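Local structure of cystalysin (Treponema denticola, 1C7N) at residues Glu344-Ile347 / Gln351-Phe354; Val218-Ser221 / Leu226-Lys229; Lys54-Glu59 / Gly277-Glu282; Gly147-Asp152 / Leu327-Phe332; Asp114-Ile119 / Met128-Gln133. The protein binds pyridoxal-5'-phosphate and belongs to the class I and II aminotransferase family of fold type I proteins. All coordinates share one frame; numbering follows the deposited sequence.

Read from the N terminus, five contacts of very different span organise this chain. Interaction 3 opens first, at Lys54-Glu59, and closes a long loop at Gly277-Glu282, joining two helices near the subunit interface. Nested within it is interaction 5, a short closure inside one beta-alpha-beta unit. Interaction 4 starts at Gly147-Asp152, inside that long loop, and ends beyond it at Leu327-Phe332, so interactions 3 and 4 cross. Interaction 2 is nested in both, closing a small loop between neighbouring sheet strands. Interaction 1 follows in series at a helix end. Packing links interaction 4 to interaction 5 through Ile151 and Ile119, and to interaction 1 through Phe332 and Met346.

Interaction 1: Glu344-Ile347 / Gln351-Phe354; sequences EFMI and QIFF
Met346 O takes up the hydrogen bond of this contact from Ile352 N at 2.9 Å, with an N-H...O angle of 161°; the donor stands above the carbonyl plane. Gln351 N comes even closer to the same oxygen, but its angle is too poor for a bond. Gln351 is the first residue past the helix, and its positive phi of 50° turns the chain out of the helix so that the next residues lie against Met346 and Ile347. Gln351 CA thereby lies 3.4 Å from Ile347 O, a CA-H...O contact.

The remaining interactions are apolar. A bend at chi2 (-55°) curls the Met346 chain until SD meets Ile352 CG2 at 3.7 Å. Met346 SD also lies 3.9 Å from Phe354 CE2, a Met-aromatic contact of oblique approach. Ile347 crosses Phe353 at about a right angle, its CG2 branch reaching CE2 of that ring at 3.6 Å.

Further layers enclose this helix terminus. Met22 and Gln25 of helix 17-25 pack on Phe353, Ser382 of helix 376-393 touches Ile352, and Glu368 and Ile370 of strand 367-371 lie against Phe354, while Gln351 OE1 is hydrogen-bonded to Gly30 N in the N-terminal part of the chain.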
# COMPACT_ATOMS: atom_id res chain seq x y z
N GLU A 344 26.69 20.90 -4.70
CA GLU A 344 27.34 21.41 -3.51
C GLU A 344 27.00 22.88 -3.31
O GLU A 344 26.67 23.31 -2.21
CB GLU A 344 28.85 21.24 -3.65
CG GLU A 344 29.69 21.89 -2.57
CD GLU A 344 29.40 21.35 -1.18
OE1 GLU A 344 29.20 20.12 -1.05
OE2 GLU A 344 29.39 22.15 -0.22
N PHE A 345 27.08 23.64 -4.39
CA PHE A 345 26.80 25.07 -4.36
C PHE A 345 25.35 25.37 -3.99
O PHE A 345 25.08 26.21 -3.14
CB PHE A 345 27.10 25.70 -5.72
CG PHE A 345 26.76 27.16 -5.81
CD1 PHE A 345 27.58 28.12 -5.21
CD2 PHE A 345 25.62 27.58 -6.48
CE1 PHE A 345 27.26 29.47 -5.28
CE2 PHE A 345 25.29 28.93 -6.56
CZ PHE A 345 26.11 29.88 -5.96
N MET A 346 24.42 24.70 -4.65
CA MET A 346 23.00 24.93 -4.39
C MET A 346 22.63 24.64 -2.94
O MET A 346 21.96 25.44 -2.29
CB MET A 346 22.13 24.09 -5.32
CG MET A 346 22.29 24.42 -6.80
SD MET A 346 22.00 26.16 -7.17
CE MET A 346 22.67 26.26 -8.82
N ILE A 347 23.08 23.50 -2.44
CA ILE A 347 22.78 23.09 -1.07
C ILE A 347 23.43 23.92 0.02
O ILE A 347 22.77 24.30 0.99
CB ILE A 347 23.19 21.62 -0.83
CG1 ILE A 347 22.33 20.68 -1.68
CG2 ILE A 347 23.06 21.27 0.65
CD1 ILE A 347 22.72 19.22 -1.55
N GLN A 351 21.45 27.38 -0.46
CA GLN A 351 20.46 26.73 0.38
C GLN A 351 19.15 26.61 -0.37
O GLN A 351 18.06 26.86 0.16
CB GLN A 351 20.26 27.48 1.70
CG GLN A 351 21.31 27.13 2.73
CD GLN A 351 21.07 27.80 4.06
OE1 GLN A 351 20.00 27.67 4.66
NE2 GLN A 351 22.08 28.51 4.55
N ILE A 352 19.28 26.26 -1.65
CA ILE A 352 18.13 26.07 -2.51
C ILE A 352 18.22 24.59 -2.86
O ILE A 352 19.24 24.11 -3.38
CB ILE A 352 18.21 26.99 -3.76
CG1 ILE A 352 16.87 26.99 -4.49
CG2 ILE A 352 19.34 26.54 -4.69
CD1 ILE A 352 16.72 28.15 -5.47
N PHE A 353 17.17 23.84 -2.53
CA PHE A 353 17.18 22.41 -2.77
C PHE A 353 16.34 21.97 -3.95
O PHE A 353 15.14 21.78 -3.84
CB PHE A 353 16.75 21.69 -1.49
CG PHE A 353 17.64 21.98 -0.32
CD1 PHE A 353 17.56 23.20 0.34
CD2 PHE A 353 18.61 21.06 0.08
CE1 PHE A 353 18.43 23.50 1.38
CE2 PHE A 353 19.48 21.35 1.11
CZ PHE A 353 19.39 22.57 1.77
N PHE A 354 17.01 21.82 -5.08
CA PHE A 354 16.36 21.38 -6.31
C PHE A 354 16.49 19.88 -6.38
O PHE A 354 17.00 19.23 -5.46
CB PHE A 354 17.09 21.93 -7.55
CG PHE A 354 17.09 23.44 -7.67
CD1 PHE A 354 15.90 24.16 -7.63
CD2 PHE A 354 18.28 24.12 -7.94
CE1 PHE A 354 15.89 25.54 -7.85
CE2 PHE A 354 18.28 25.50 -8.17
CZ PHE A 354 17.09 26.21 -8.13

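Interaction 2: Val218-Ser221 / Leu226-Lys229; sequences VFQS and LADK
Gln220, in a 3-10 turn, and Ala227, on a short helix, bring their backbones together with CA atoms 4.6 Å apart, yet no hydrogen bond joins the two segments. The turn is closed by its own bond, from Ser221 N to Val218 O at 2.9 Å. Ala227 fits closely against it: its CB sits 3.5 Å from Gln220 O and 3.9 Å from Gln220 CB, so a lone methyl meets both a carbonyl oxygen and the root of a side chain. Beside it Leu226, with CG trans to the backbone N at chi1 176°, extends its CD2 methyl to the Phe219 ring, 3.8 Å from CD2 of that residue. Leu226 CD2 is also 3.7 Å from Phe219 O, and the two side chains cross at about a right angle.

Both segments belong to the connection between strands 199-203 and 230-234, parallel neighbours in the seven-stranded mixed sheet of the fold type I core. Phe219 is also covered by Leu186 and Ile189 of helix 183-195, and its ring meets that of Phe170 on strand 165-171. Gln220 leads its chain from the turn to the sheet, where OE1 of this buried residue is hydrogen-bonded to Thr232 OG1.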
# COMPACT_ATOMS: atom_id res chain seq x y z
N VAL A 218 -4.33 11.38 -24.10
CA VAL A 218 -4.09 10.07 -23.50
C VAL A 218 -3.63 9.20 -24.66
O VAL A 218 -4.37 8.98 -25.63
CB VAL A 218 -5.38 9.49 -22.87
CG1 VAL A 218 -5.15 8.06 -22.45
CG2 VAL A 218 -5.79 10.33 -21.67
N PHE A 219 -2.41 8.70 -24.56
CA PHE A 219 -1.82 7.89 -25.61
C PHE A 219 -2.69 6.77 -26.18
O PHE A 219 -2.90 6.70 -27.39
CB PHE A 219 -0.49 7.31 -25.12
CG PHE A 219 0.54 7.14 -26.20
CD1 PHE A 219 1.88 6.95 -25.87
CD2 PHE A 219 0.18 7.17 -27.55
CE1 PHE A 219 2.85 6.80 -26.87
CE2 PHE A 219 1.14 7.02 -28.55
CZ PHE A 219 2.48 6.84 -28.21
N GLN A 220 -3.22 5.90 -25.31
CA GLN A 220 -4.04 4.79 -25.79
C GLN A 220 -5.42 5.18 -26.30
O GLN A 220 -6.19 4.33 -26.74
CB GLN A 220 -4.18 3.72 -24.71
CG GLN A 220 -5.04 4.13 -23.52
CD GLN A 220 -5.33 2.96 -22.60
OE1 GLN A 220 -4.47 2.52 -21.83
NE2 GLN A 220 -6.54 2.42 -22.70
N SER A 221 -5.74 6.47 -26.25
CA SER A 221 -7.05 6.94 -26.71
C SER A 221 -7.06 7.24 -28.21
O SER A 221 -8.12 7.49 -28.78
CB SER A 221 -7.45 8.21 -25.95
OG SER A 221 -6.73 9.33 -26.43
N LEU A 226 -3.74 -0.04 -30.43
CA LEU A 226 -2.62 0.35 -29.58
C LEU A 226 -3.08 0.08 -28.14
O LEU A 226 -2.34 -0.50 -27.34
CB LEU A 226 -2.28 1.83 -29.76
CG LEU A 226 -1.19 2.40 -28.84
CD1 LEU A 226 0.15 1.73 -29.14
CD2 LEU A 226 -1.09 3.90 -29.02
N ALA A 227 -4.30 0.50 -27.83
CA ALA A 227 -4.88 0.31 -26.50
C ALA A 227 -4.91 -1.17 -26.12
O ALA A 227 -4.86 -1.52 -24.94
CB ALA A 227 -6.30 0.88 -26.45
N ASP A 228 -5.00 -2.04 -27.13
CA ASP A 228 -5.03 -3.48 -26.91
C ASP A 228 -3.75 -4.01 -26.26
O ASP A 228 -3.75 -5.07 -25.64
CB ASP A 228 -5.25 -4.22 -28.24
CG ASP A 228 -6.70 -4.17 -28.70
OD1 ASP A 228 -6.95 -4.49 -29.89
OD2 ASP A 228 -7.59 -3.83 -27.89
N LYS A 229 -2.65 -3.28 -26.40
CA LYS A 229 -1.40 -3.71 -25.79
C LYS A 229 -0.73 -2.60 -24.97
O LYS A 229 0.49 -2.55 -24.87
CB LYS A 229 -0.43 -4.25 -26.84
CG LYS A 229 0.04 -3.26 -27.89
CD LYS A 229 1.10 -3.92 -28.76
CE LYS A 229 1.73 -2.96 -29.75
NZ LYS A 229 2.89 -3.61 -30.44

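Interaction 3: Lys54-Glu59 / Gly277-Glu282; sequences KKYLDE and GYKACE
Tyr56 and Lys279 both swing their CG trans to the backbone N, at chi1 -165° and -171°, which carries the two side chains from their helices toward each other; a bend at chi2 then lays the lysine chain across the ring. The result is a CH-pi contact joining helix 47-59 to helix 275-287. Lys279 CG lies 3.8 Å from the centroid of the Tyr56 ring, only 18° off the ring normal, and thus over one face, though shifted toward the rim.

Aliphatic carbons do the touching here, rather than the ammonium group. That group continues past the ring toward Glu282 of its own helix, with Lys279 NZ and Glu282 OE1 forming a long salt bridge of 3.8 Å; the carboxylate has a second partner in Lys286. The carboxylate of Glu59 is a further opposite charge nearby, which may add a weak attraction.

Helix 47-59 also faces the second subunit: Tyr56 packs on Leu14 of that subunit, and Lys54 forms a salt bridge with Asp58 of the other chain. Within the contact itself, Lys279 CB rests 3.8 Å from Tyr56 CE1, while further along the chain Lys279 CE passes 4.0 Å from Tyr56 CD2.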
# COMPACT_ATOMS: atom_id res chain seq x y z
N LYS A 54 -12.78 14.01 6.73
CA LYS A 54 -13.25 14.10 8.10
C LYS A 54 -14.70 13.63 8.18
O LYS A 54 -15.08 12.92 9.12
CB LYS A 54 -13.11 15.54 8.60
CG LYS A 54 -11.66 15.96 8.80
CD LYS A 54 -11.49 17.47 8.79
CE LYS A 54 -12.27 18.15 9.89
NZ LYS A 54 -12.06 19.63 9.88
N LYS A 55 -15.51 14.01 7.20
CA LYS A 55 -16.91 13.58 7.16
C LYS A 55 -16.96 12.06 7.05
O LYS A 55 -17.74 11.40 7.74
CB LYS A 55 -17.62 14.20 5.96
CG LYS A 55 -19.01 13.61 5.68
CD LYS A 55 -19.66 14.26 4.47
CE LYS A 55 -21.02 13.63 4.17
NZ LYS A 55 -21.59 14.19 2.91
N TYR A 56 -16.11 11.51 6.19
CA TYR A 56 -16.06 10.06 5.97
C TYR A 56 -15.62 9.33 7.23
O TYR A 56 -16.15 8.26 7.56
CB TYR A 56 -15.11 9.73 4.83
CG TYR A 56 -15.25 8.32 4.28
CD1 TYR A 56 -14.13 7.50 4.13
CD2 TYR A 56 -16.49 7.83 3.89
CE1 TYR A 56 -14.25 6.22 3.59
CE2 TYR A 56 -16.61 6.55 3.35
CZ TYR A 56 -15.49 5.75 3.20
OH TYR A 56 -15.59 4.50 2.64
N LEU A 57 -14.64 9.89 7.94
CA LEU A 57 -14.14 9.26 9.16
C LEU A 57 -15.25 9.12 10.20
O LEU A 57 -15.22 8.20 11.02
CB LEU A 57 -12.98 10.08 9.74
CG LEU A 57 -11.63 9.90 9.02
CD1 LEU A 57 -10.61 10.91 9.54
CD2 LEU A 57 -11.13 8.48 9.24
N ASP A 58 -16.23 10.01 10.15
CA ASP A 58 -17.34 9.96 11.09
C ASP A 58 -18.40 8.93 10.70
O ASP A 58 -19.23 8.56 11.52
CB ASP A 58 -18.03 11.33 11.22
CG ASP A 58 -17.25 12.31 12.07
OD1 ASP A 58 -16.60 11.87 13.04
OD2 ASP A 58 -17.30 13.53 11.79
N GLU A 59 -18.36 8.46 9.45
CA GLU A 59 -19.35 7.50 8.96
C GLU A 59 -18.87 6.06 8.82
O GLU A 59 -19.55 5.12 9.23
CB GLU A 59 -19.86 7.92 7.57
CG GLU A 59 -20.16 9.39 7.35
CD GLU A 59 -20.55 9.70 5.90
OE1 GLU A 59 -19.85 9.23 4.98
OE2 GLU A 59 -21.56 10.40 5.68
N GLY A 277 -7.82 5.90 0.87
CA GLY A 277 -7.22 6.10 -0.44
C GLY A 277 -8.31 6.11 -1.50
O GLY A 277 -8.32 6.96 -2.39
N TYR A 278 -9.23 5.16 -1.42
CA TYR A 278 -10.31 5.11 -2.39
C TYR A 278 -11.18 6.36 -2.30
O TYR A 278 -11.48 6.98 -3.32
CB TYR A 278 -11.18 3.86 -2.17
CG TYR A 278 -10.47 2.58 -2.52
CD1 TYR A 278 -10.00 1.73 -1.52
CD2 TYR A 278 -10.24 2.22 -3.85
CE1 TYR A 278 -9.32 0.55 -1.83
CE2 TYR A 278 -9.55 1.05 -4.17
CZ TYR A 278 -9.10 0.22 -3.16
OH TYR A 278 -8.43 -0.94 -3.47
N LYS A 279 -11.57 6.75 -1.09
CA LYS A 279 -12.42 7.92 -0.89
C LYS A 279 -11.76 9.24 -1.29
O LYS A 279 -12.42 10.13 -1.82
CB LYS A 279 -12.88 8.00 0.57
CG LYS A 279 -13.94 9.07 0.82
CD LYS A 279 -15.24 8.73 0.09
CE LYS A 279 -16.31 9.76 0.36
NZ LYS A 279 -17.56 9.48 -0.40
N ALA A 280 -10.46 9.35 -1.02
CA ALA A 280 -9.72 10.56 -1.36
C ALA A 280 -9.77 10.82 -2.86
O ALA A 280 -9.98 11.95 -3.29
CB ALA A 280 -8.26 10.42 -0.90
N CYS A 281 -9.57 9.77 -3.65
CA CYS A 281 -9.60 9.91 -5.11
C CYS A 281 -10.99 10.33 -5.58
O CYS A 281 -11.12 11.19 -6.45
CB CYS A 281 -9.20 8.59 -5.77
SG CYS A 281 -9.23 8.65 -7.58
N GLU A 282 -12.02 9.71 -5.01
CA GLU A 282 -13.39 10.04 -5.38
C GLU A 282 -13.73 11.49 -5.03
O GLU A 282 -14.29 12.22 -5.86
CB GLU A 282 -14.37 9.09 -4.68
CG GLU A 282 -15.83 9.45 -4.95
CD GLU A 282 -16.80 8.42 -4.39
OE1 GLU A 282 -17.96 8.79 -4.14
OE2 GLU A 282 -16.40 7.25 -4.22

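Interaction 4: Gly147-Asp152 / Leu327-Phe332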
# COMPACT_ATOMS: atom_id res chain seq x y z
N GLY A 147 16.87 24.39 -25.29
CA GLY A 147 15.90 24.08 -24.25
C GLY A 147 14.68 23.28 -24.67
O GLY A 147 13.95 22.80 -23.81
N TYR A 148 14.43 23.14 -25.97
CA TYR A 148 13.26 22.38 -26.40
C TYR A 148 13.60 20.92 -26.66
O TYR A 148 14.52 20.62 -27.43
CB TYR A 148 12.63 22.98 -27.66
CG TYR A 148 11.18 22.57 -27.81
CD1 TYR A 148 10.21 23.08 -26.94
CD2 TYR A 148 10.79 21.64 -28.76
CE1 TYR A 148 8.89 22.67 -27.02
CE2 TYR A 148 9.46 21.21 -28.85
CZ TYR A 148 8.52 21.73 -27.97
OH TYR A 148 7.21 21.32 -28.01
N TYR A 149 12.86 20.03 -26.01
CA TYR A 149 13.08 18.59 -26.14
C TYR A 149 12.14 17.88 -27.10
O TYR A 149 10.92 18.07 -27.06
CB TYR A 149 13.00 17.93 -24.76
CG TYR A 149 14.19 18.20 -23.88
CD1 TYR A 149 14.27 19.37 -23.12
CD2 TYR A 149 15.26 17.31 -23.83
CE1 TYR A 149 15.39 19.63 -22.32
CE2 TYR A 149 16.38 17.56 -23.04
CZ TYR A 149 16.44 18.72 -22.29
OH TYR A 149 17.55 18.96 -21.52
N THR A 150 12.71 17.03 -27.96
CA THR A 150 11.94 16.27 -28.94
C THR A 150 12.42 14.82 -29.01
O THR A 150 13.52 14.49 -28.56
CB THR A 150 12.06 16.90 -30.35
OG1 THR A 150 13.45 17.09 -30.67
CG2 THR A 150 11.33 18.24 -30.40
N ILE A 151 11.58 13.96 -29.58
CA ILE A 151 11.87 12.53 -29.71
C ILE A 151 12.80 12.19 -30.88
O ILE A 151 12.67 12.75 -31.96
CB ILE A 151 10.56 11.74 -29.91
CG1 ILE A 151 9.59 12.01 -28.76
CG2 ILE A 151 10.85 10.26 -30.03
CD1 ILE A 151 10.08 11.55 -27.42
N ASP A 152 13.73 11.27 -30.64
CA ASP A 152 14.64 10.83 -31.70
C ASP A 152 13.94 9.63 -32.34
O ASP A 152 14.19 8.49 -31.97
CB ASP A 152 15.98 10.38 -31.12
CG ASP A 152 16.99 10.03 -32.21
OD1 ASP A 152 16.56 9.68 -33.33
OD2 ASP A 152 18.21 10.07 -31.93
N LEU A 327 6.93 21.00 -12.46
CA LEU A 327 8.38 20.87 -12.32
C LEU A 327 9.10 21.54 -13.50
O LEU A 327 9.05 21.06 -14.63
CB LEU A 327 8.73 19.38 -12.25
CG LEU A 327 7.96 18.60 -11.17
CD1 LEU A 327 8.11 17.10 -11.37
CD2 LEU A 327 8.47 19.01 -9.80
N GLN A 328 9.79 22.65 -13.23
CA GLN A 328 10.48 23.41 -14.26
C GLN A 328 11.95 23.01 -14.43
O GLN A 328 12.64 22.74 -13.45
CB GLN A 328 10.35 24.91 -13.94
CG GLN A 328 10.85 25.87 -15.02
CD GLN A 328 10.38 27.29 -14.76
OE1 GLN A 328 10.07 27.66 -13.63
NE2 GLN A 328 10.32 28.11 -15.82
N TRP A 329 12.40 22.97 -15.67
CA TRP A 329 13.76 22.55 -16.02
C TRP A 329 14.64 23.76 -16.28
O TRP A 329 14.49 24.44 -17.29
CB TRP A 329 13.67 21.67 -17.28
CG TRP A 329 14.83 20.73 -17.56
CD1 TRP A 329 15.48 20.58 -18.75
CD2 TRP A 329 15.37 19.72 -16.68
NE1 TRP A 329 16.37 19.54 -18.68
CE2 TRP A 329 16.33 18.99 -17.43
CE3 TRP A 329 15.13 19.36 -15.35
CZ2 TRP A 329 17.05 17.92 -16.88
CZ3 TRP A 329 15.84 18.29 -14.81
CH2 TRP A 329 16.79 17.59 -15.58
N ILE A 330 15.57 24.02 -15.36
CA ILE A 330 16.46 25.17 -15.47
C ILE A 330 17.85 24.78 -15.96
O ILE A 330 18.51 23.93 -15.37
CB ILE A 330 16.60 25.89 -14.11
CG1 ILE A 330 15.22 26.19 -13.54
CG2 ILE A 330 17.37 27.19 -14.30
CD1 ILE A 330 15.24 26.69 -12.12
N ASP A 331 18.28 25.44 -17.03
CA ASP A 331 19.58 25.18 -17.64
C ASP A 331 20.68 26.05 -17.05
O ASP A 331 20.79 27.23 -17.37
CB ASP A 331 19.46 25.42 -19.15
CG ASP A 331 20.76 25.20 -19.89
OD1 ASP A 331 21.76 24.80 -19.27
OD2 ASP A 331 20.76 25.44 -21.12
N PHE A 332 21.51 25.46 -16.18
CA PHE A 332 22.61 26.18 -15.54
C PHE A 332 23.96 25.91 -16.21
O PHE A 332 25.00 26.31 -15.70
CB PHE A 332 22.75 25.77 -14.07
CG PHE A 332 21.78 26.44 -13.14
CD1 PHE A 332 20.48 25.96 -12.98
CD2 PHE A 332 22.17 27.55 -12.38
CE1 PHE A 332 19.60 26.55 -12.07
CE2 PHE A 332 21.30 28.16 -11.47
CZ PHE A 332 20.01 27.66 -11.32
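Tyr149 sets the outer end of its ring against the pyrrole side of Trp329, where CE1 of the tyrosine lies 3.7 Å from CD1 of the tryptophan. The polar part of the contact is a hydrogen bond from Trp329 NE1 to Tyr149 OH, 3.1 Å long with an N-H...O angle of 155°. The phenol oxygen therefore acts as acceptor, and it sits at the indole edge, just 7° out of the ring plane, where the N-H is directed. The rings do not stack: the tyrosine ring and the five-membered ring are inclined at 68°, their centroids 5.5 Å apart, in an oblique pairing. In this way the bond satisfies the nitrogen of a buried indole while the adjoining carbons pack together.

Trp329 reaches across from its strand with CG trans to the backbone N. Its ring stacks with that of Phe367 on the adjacent strand of the sheet, 367-371, and touches Pro176, beside the pocket residue Asn175; the side chain is about 11 Å from the bound pyridoxal-5'-phosphate. The contact joins hairpin 143-150 to the three-stranded antiparallel sheet in the C-terminal part of the chain, an association consistent with the packing of a small domain against a large one in fold type I proteins.

Interaction 5: Asp114-Ile119 / Met128-Gln133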
# COMPACT_ATOMS: atom_id res chain seq x y z
N ASP A 114 15.86 -9.10 -20.65
CA ASP A 114 15.01 -8.39 -21.60
C ASP A 114 15.28 -6.89 -21.53
O ASP A 114 15.64 -6.37 -20.47
CB ASP A 114 13.53 -8.63 -21.30
CG ASP A 114 13.06 -10.01 -21.72
OD1 ASP A 114 11.86 -10.31 -21.54
OD2 ASP A 114 13.89 -10.80 -22.22
N GLY A 115 15.09 -6.20 -22.65
CA GLY A 115 15.30 -4.77 -22.66
C GLY A 115 14.00 -4.01 -22.56
O GLY A 115 12.95 -4.48 -23.00
N VAL A 116 14.06 -2.84 -21.93
CA VAL A 116 12.90 -1.95 -21.78
C VAL A 116 13.36 -0.57 -22.23
O VAL A 116 14.35 -0.04 -21.73
CB VAL A 116 12.43 -1.87 -20.31
CG1 VAL A 116 11.32 -0.81 -20.19
CG2 VAL A 116 11.91 -3.22 -19.86
N ILE A 117 12.63 0.01 -23.17
CA ILE A 117 12.98 1.32 -23.71
C ILE A 117 12.35 2.48 -22.96
O ILE A 117 11.15 2.50 -22.70
CB ILE A 117 12.58 1.42 -25.20
CG1 ILE A 117 13.37 0.39 -26.01
CG2 ILE A 117 12.83 2.83 -25.72
CD1 ILE A 117 12.87 0.22 -27.43
N ILE A 118 13.20 3.45 -22.61
CA ILE A 118 12.78 4.66 -21.92
C ILE A 118 13.40 5.85 -22.64
O ILE A 118 14.50 5.75 -23.21
CB ILE A 118 13.25 4.69 -20.45
CG1 ILE A 118 14.77 4.52 -20.38
CG2 ILE A 118 12.53 3.60 -19.64
CD1 ILE A 118 15.36 4.85 -19.03
N ILE A 119 12.70 6.98 -22.62
CA ILE A 119 13.17 8.20 -23.25
C ILE A 119 13.79 9.06 -22.15
O ILE A 119 13.10 9.47 -21.21
CB ILE A 119 11.99 8.91 -23.96
CG1 ILE A 119 11.45 7.99 -25.06
CG2 ILE A 119 12.45 10.24 -24.54
CD1 ILE A 119 10.26 8.54 -25.81
N MET A 128 15.45 2.52 -12.06
CA MET A 128 15.43 1.56 -10.97
C MET A 128 14.51 0.37 -11.24
O MET A 128 14.91 -0.78 -11.06
CB MET A 128 15.00 2.26 -9.68
CG MET A 128 15.89 3.45 -9.31
SD MET A 128 15.20 4.46 -7.97
CE MET A 128 15.26 3.30 -6.61
N ALA A 129 13.29 0.64 -11.69
CA ALA A 129 12.32 -0.41 -11.96
C ALA A 129 12.86 -1.45 -12.94
O ALA A 129 12.48 -2.63 -12.89
CB ALA A 129 11.04 0.20 -12.52
N ILE A 130 13.74 -1.01 -13.82
CA ILE A 130 14.31 -1.88 -14.83
C ILE A 130 15.55 -2.66 -14.37
O ILE A 130 15.48 -3.88 -14.21
CB ILE A 130 14.65 -1.08 -16.11
CG1 ILE A 130 13.37 -0.45 -16.67
CG2 ILE A 130 15.31 -1.99 -17.15
CD1 ILE A 130 13.60 0.56 -17.77
N LYS A 131 16.66 -1.97 -14.14
CA LYS A 131 17.88 -2.66 -13.74
C LYS A 131 17.85 -3.34 -12.38
O LYS A 131 18.51 -4.36 -12.18
CB LYS A 131 19.09 -1.73 -13.84
CG LYS A 131 19.14 -0.60 -12.84
CD LYS A 131 20.46 0.15 -12.97
CE LYS A 131 21.64 -0.78 -12.76
NZ LYS A 131 22.95 -0.16 -13.10
N ASN A 132 17.10 -2.79 -11.43
CA ASN A 132 17.01 -3.39 -10.11
C ASN A 132 16.38 -4.77 -10.19
O ASN A 132 16.53 -5.58 -9.27
CB ASN A 132 16.20 -2.49 -9.17
CG ASN A 132 17.00 -1.31 -8.65
OD1 ASN A 132 18.02 -0.95 -9.22
ND2 ASN A 132 16.53 -0.71 -7.56
N GLN A 133 15.68 -5.05 -11.29
CA GLN A 133 15.07 -6.36 -11.48
C GLN A 133 15.85 -7.12 -12.56
O GLN A 133 15.36 -8.08 -13.15
CB GLN A 133 13.60 -6.22 -11.88
CG GLN A 133 12.75 -5.51 -10.83
CD GLN A 133 11.26 -5.69 -11.04
OE1 GLN A 133 10.73 -6.78 -10.88
NE2 GLN A 133 10.58 -4.61 -11.41
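A beta-alpha-beta unit, made of strand 115-118, helix 125-131 and strand 136-139, supplies this contact, in which the helix sits on its first strand through a single isoleucine. Ile130 points toward the strand, and its CD1 methyl meets two residues there. Ile130 CD1 lies 3.6 Å from Val116 CG1 and 3.7 Å from Val116 CB, so that it rests on the branch point of the valine as well as on one methyl. Further along the strand, Ile118 CG2 is 3.7 Å from the same Ile130 CD1. Val116 and Ile118, two positions apart, direct their side chains to the same face of the sheet, as alternate residues of a strand do.

In Ile130, chi1 of -60° puts CG1 anti to the carbonyl carbon, and chi2 of 170° extends the chain toward the strand, which brings CD1 against both residues. No hydrogen bond spans the segments, but further along the chain Gln133 NE2 donates to Ala129 O at 3.1 Å and also to Phe103 O of helix 98-109.

Around this core, Ile137 of strand 136-139 packs on both Ile118 and Ile130, Leu169 of strand 165-171 touches Ile118, and Val102 and Phe103 of helix 98-109 meet Ala129.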